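PDB 6K8H: aminotransferase class-III from Sphaerobacter thermophilus DSM 20745, which belongs to the class-III aminotransferases, a family of the pyridoxal-phosphate-dependent aminotransferase superfamily, and is also known as an omega-transaminase. Local coordinates for residues T142-I147 against Y248-I253. Residues are numbered along the deposited sequence; the frame is centred on the assembly and turned at random.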
ATOM      1  N   THR B 142      22.967  -5.683  -0.362  1.00  9.89           N
ATOM      2  CA  THR B 142      23.983  -6.312   0.467  1.00 11.11           C
ATOM      3  C   THR B 142      23.999  -7.824   0.340  1.00  9.44           C
ATOM      4  O   THR B 142      25.020  -8.441   0.648  1.00 11.39           O
ATOM      5  CB  THR B 142      23.770  -5.960   1.943  1.00 10.54           C
ATOM      6  OG1 THR B 142      22.600  -6.638   2.418  1.00  8.55           O
ATOM      7  CG2 THR B 142      23.620  -4.442   2.136  1.00  5.54           C
ATOM      8  N   GLY B 143      22.887  -8.433  -0.074  1.00 10.45           N
ATOM      9  CA  GLY B 143      22.759  -9.875  -0.134  1.00 10.56           C
ATOM     10  C   GLY B 143      22.439 -10.549   1.180  1.00 13.37           C
ATOM     11  O   GLY B 143      22.301 -11.781   1.206  1.00 10.84           O
ATOM     12  N   ARG B 144      22.323  -9.748   2.332  1.00  8.87           N
ATOM     13  CA  ARG B 144      22.198 -10.288   3.676  1.00  9.94           C
ATOM     14  C   ARG B 144      20.727 -10.403   4.079  1.00 10.98           C
ATOM     15  O   ARG B 144      19.882  -9.640   3.605  1.00 11.68           O
ATOM     16  CB  ARG B 144      22.958  -9.403   4.673  1.00 10.19           C
ATOM     17  CG  ARG B 144      24.445  -9.172   4.292  1.00 10.40           C
ATOM     18  CD  ARG B 144      25.125  -8.193   5.252  1.00 12.93           C
ATOM     19  NE  ARG B 144      26.469  -7.789   4.820  1.00 12.68           N
ATOM     20  CZ  ARG B 144      27.145  -6.773   5.355  1.00 15.28           C
ATOM     21  NH1 ARG B 144      26.599  -6.068   6.343  1.00 12.60           N
ATOM     22  NH2 ARG B 144      28.365  -6.458   4.918  1.00 13.87           N
ATOM     23  N   PRO B 145      20.385 -11.345   4.933  1.00 11.48           N
ATOM     24  CA  PRO B 145      18.961 -11.623   5.177  1.00 10.64           C
ATOM     25  C   PRO B 145      18.314 -10.831   6.308  1.00 13.08           C
ATOM     26  O   PRO B 145      17.112 -10.542   6.236  1.00 10.85           O
ATOM     27  CB  PRO B 145      18.963 -13.124   5.486  1.00 14.04           C
ATOM     28  CG  PRO B 145      20.306 -13.367   6.119  1.00 13.51           C
ATOM     29  CD  PRO B 145      21.266 -12.412   5.442  1.00 12.38           C
ATOM     30  N   ARG B 146      19.065 -10.480   7.351  1.00 11.66           N
ATOM     31  CA  ARG B 146      18.456  -9.919   8.552  1.00 12.22           C
ATOM     32  C   ARG B 146      18.426  -8.392   8.525  1.00 11.87           C
ATOM     33  O   ARG B 146      19.182  -7.733   7.811  1.00  7.85           O
ATOM     34  CB  ARG B 146      19.198 -10.379   9.807  1.00 12.43           C
ATOM     35  CG  ARG B 146      19.149 -11.871  10.016  1.00 20.35           C
ATOM     36  CD  ARG B 146      19.836 -12.280  11.291  1.00 21.56           C
ATOM     37  NE  ARG B 146      19.520 -13.670  11.596  1.00 32.11           N
ATOM     38  CZ  ARG B 146      19.911 -14.309  12.693  1.00 35.72           C
ATOM     39  NH1 ARG B 146      20.646 -13.678  13.600  1.00 28.69           N
ATOM     40  NH2 ARG B 146      19.569 -15.582  12.876  1.00 39.49           N
ATOM     41  N   ILE B 147      17.552  -7.830   9.362  1.00  9.61           N
ATOM     42  CA  ILE B 147      17.502  -6.392   9.573  1.00  9.68           C
ATOM     43  C   ILE B 147      17.480  -6.123  11.070  1.00  9.22           C
ATOM     44  O   ILE B 147      17.137  -6.986  11.879  1.00  9.43           O
ATOM     45  CB  ILE B 147      16.274  -5.735   8.904  1.00  9.49           C
ATOM     46  CG1 ILE B 147      15.016  -6.056   9.716  1.00 10.66           C
ATOM     47  CG2 ILE B 147      16.153  -6.191   7.445  1.00 14.81           C
ATOM     48  CD1 ILE B 147      13.796  -5.257   9.331  1.00 11.80           C
ATOM     49  N   TYR B 248      30.548  -1.450   8.402  1.00 14.17           N
ATOM     50  CA  TYR B 248      30.153  -2.874   8.216  1.00 12.98           C
ATOM     51  C   TYR B 248      29.367  -3.153   6.930  1.00 12.65           C
ATOM     52  O   TYR B 248      28.931  -4.291   6.773  1.00 13.92           O
ATOM     53  CB  TYR B 248      29.406  -3.354   9.460  1.00 12.70           C
ATOM     54  CG  TYR B 248      30.254  -3.369  10.703  1.00 16.79           C
ATOM     55  CD1 TYR B 248      31.633  -3.433  10.618  1.00 20.59           C
ATOM     56  CD2 TYR B 248      29.684  -3.348  11.961  1.00 19.17           C
ATOM     57  CE1 TYR B 248      32.428  -3.456  11.751  1.00 21.82           C
ATOM     58  CE2 TYR B 248      30.461  -3.368  13.105  1.00 20.07           C
ATOM     59  CZ  TYR B 248      31.837  -3.429  13.000  1.00 24.19           C
ATOM     60  OH  TYR B 248      32.610  -3.451  14.120  1.00 29.12           O
ATOM     61  N   GLY B 249      29.208  -2.173   6.049  1.00 10.77           N
ATOM     62  CA  GLY B 249      28.437  -2.389   4.840  1.00 11.32           C
ATOM     63  C   GLY B 249      26.959  -2.599   5.080  1.00 12.18           C
ATOM     64  O   GLY B 249      26.288  -3.256   4.269  1.00 10.83           O
ATOM     65  N   ILE B 250      26.435  -2.049   6.171  1.00  8.31           N
ATOM     66  CA  ILE B 250      25.026  -2.162   6.539  1.00 10.31           C
ATOM     67  C   ILE B 250      24.289  -0.916   6.065  1.00  8.82           C
ATOM     68  O   ILE B 250      24.739   0.214   6.310  1.00 10.46           O
ATOM     69  CB  ILE B 250      24.864  -2.342   8.058  1.00 10.29           C
ATOM     70  CG1 ILE B 250      25.523  -3.636   8.515  1.00  7.63           C
ATOM     71  CG2 ILE B 250      23.386  -2.335   8.449  1.00  8.67           C
ATOM     72  CD1 ILE B 250      25.714  -3.680   9.999  1.00  9.45           C
ATOM     73  N   VAL B 251      23.149  -1.121   5.407  1.00  9.54           N
ATOM     74  CA  VAL B 251      22.349  -0.024   4.871  1.00  8.18           C
ATOM     75  C   VAL B 251      21.616   0.655   6.024  1.00 10.28           C
ATOM     76  O   VAL B 251      20.862   0.009   6.756  1.00  8.82           O
ATOM     77  CB  VAL B 251      21.357  -0.546   3.821  1.00  8.23           C
ATOM     78  CG1 VAL B 251      20.385   0.540   3.418  1.00  9.29           C
ATOM     79  CG2 VAL B 251      22.104  -1.119   2.599  1.00  8.29           C
ATOM     80  N   LEU B 252      21.815   1.965   6.174  1.00  9.07           N
ATOM     81  CA  LEU B 252      21.093   2.742   7.179  1.00  9.41           C
ATOM     82  C   LEU B 252      19.842   3.340   6.534  1.00  6.82           C
ATOM     83  O   LEU B 252      19.936   4.148   5.595  1.00  5.35           O
ATOM     84  CB  LEU B 252      21.996   3.827   7.774  1.00  9.74           C
ATOM     85  CG  LEU B 252      21.410   4.779   8.835  1.00  9.75           C
ATOM     86  CD1 LEU B 252      20.806   4.033  10.035  1.00  7.44           C
ATOM     87  CD2 LEU B 252      22.486   5.755   9.308  1.00 11.03           C
ATOM     88  N   ILE B 253      18.672   2.924   7.024  1.00  6.84           N
ATOM     89  CA  ILE B 253      17.383   3.388   6.525  1.00  6.86           C
ATOM     90  C   ILE B 253      16.742   4.289   7.578  1.00  5.96           C
ATOM     91  O   ILE B 253      16.459   3.840   8.695  1.00  5.91           O
ATOM     92  CB  ILE B 253      16.439   2.218   6.202  1.00  7.22           C
ATOM     93  CG1 ILE B 253      17.068   1.238   5.202  1.00  4.40           C
ATOM     94  CG2 ILE B 253      15.119   2.749   5.662  1.00  5.86           C
ATOM     95  CD1 ILE B 253      16.275  -0.021   5.063  1.00  6.49           C
TER
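Arg144 grips the carbonyl oxygen of Tyr248 end-on, with both terminal nitrogens of its guanidinium converging on one acceptor. NH2 lies 2.9 Å and NH1 3.0 Å from Tyr248 O, and both bonds are bent by a similar amount. The oxygen sits almost exactly in the guanidinium plane. Beside it at the same edge is Ile250 CG1, 3.4 Å from Arg144 NH1, the two side chains crossing at about a right angle, while Gly249 O lies over one face of the group. The Arg144 side chain reaches across, extended from CG to NE. NH1 has a second acceptor in Leu216 O, on the strand between the two segments, and this should help to fix the rotation of the group.

Thr142 adds an apolar touch, its CG2 lying 3.7 Å from Val251 CG2; the same methyl also rests against Gly249 O. Thr142 OG1 stands between the backbone N and the carbonyl carbon (chi1 71°) and turns to its own segment and helix, accepting from Arg144 N (3.1 Å) in an ST turn and hydrogen-bonding to Ala138 O, a turn back.

Gly249, with positive phi, ends helix 235-248 in a Schellman motif. The contact thus joins the C-terminal ends of helices 127-142 and 235-248, where the chain turns into strands 146-150 and 251-255. These run parallel, with strand 216-221 between them, in the mixed seven-stranded central sheet of the fold-type I large domain.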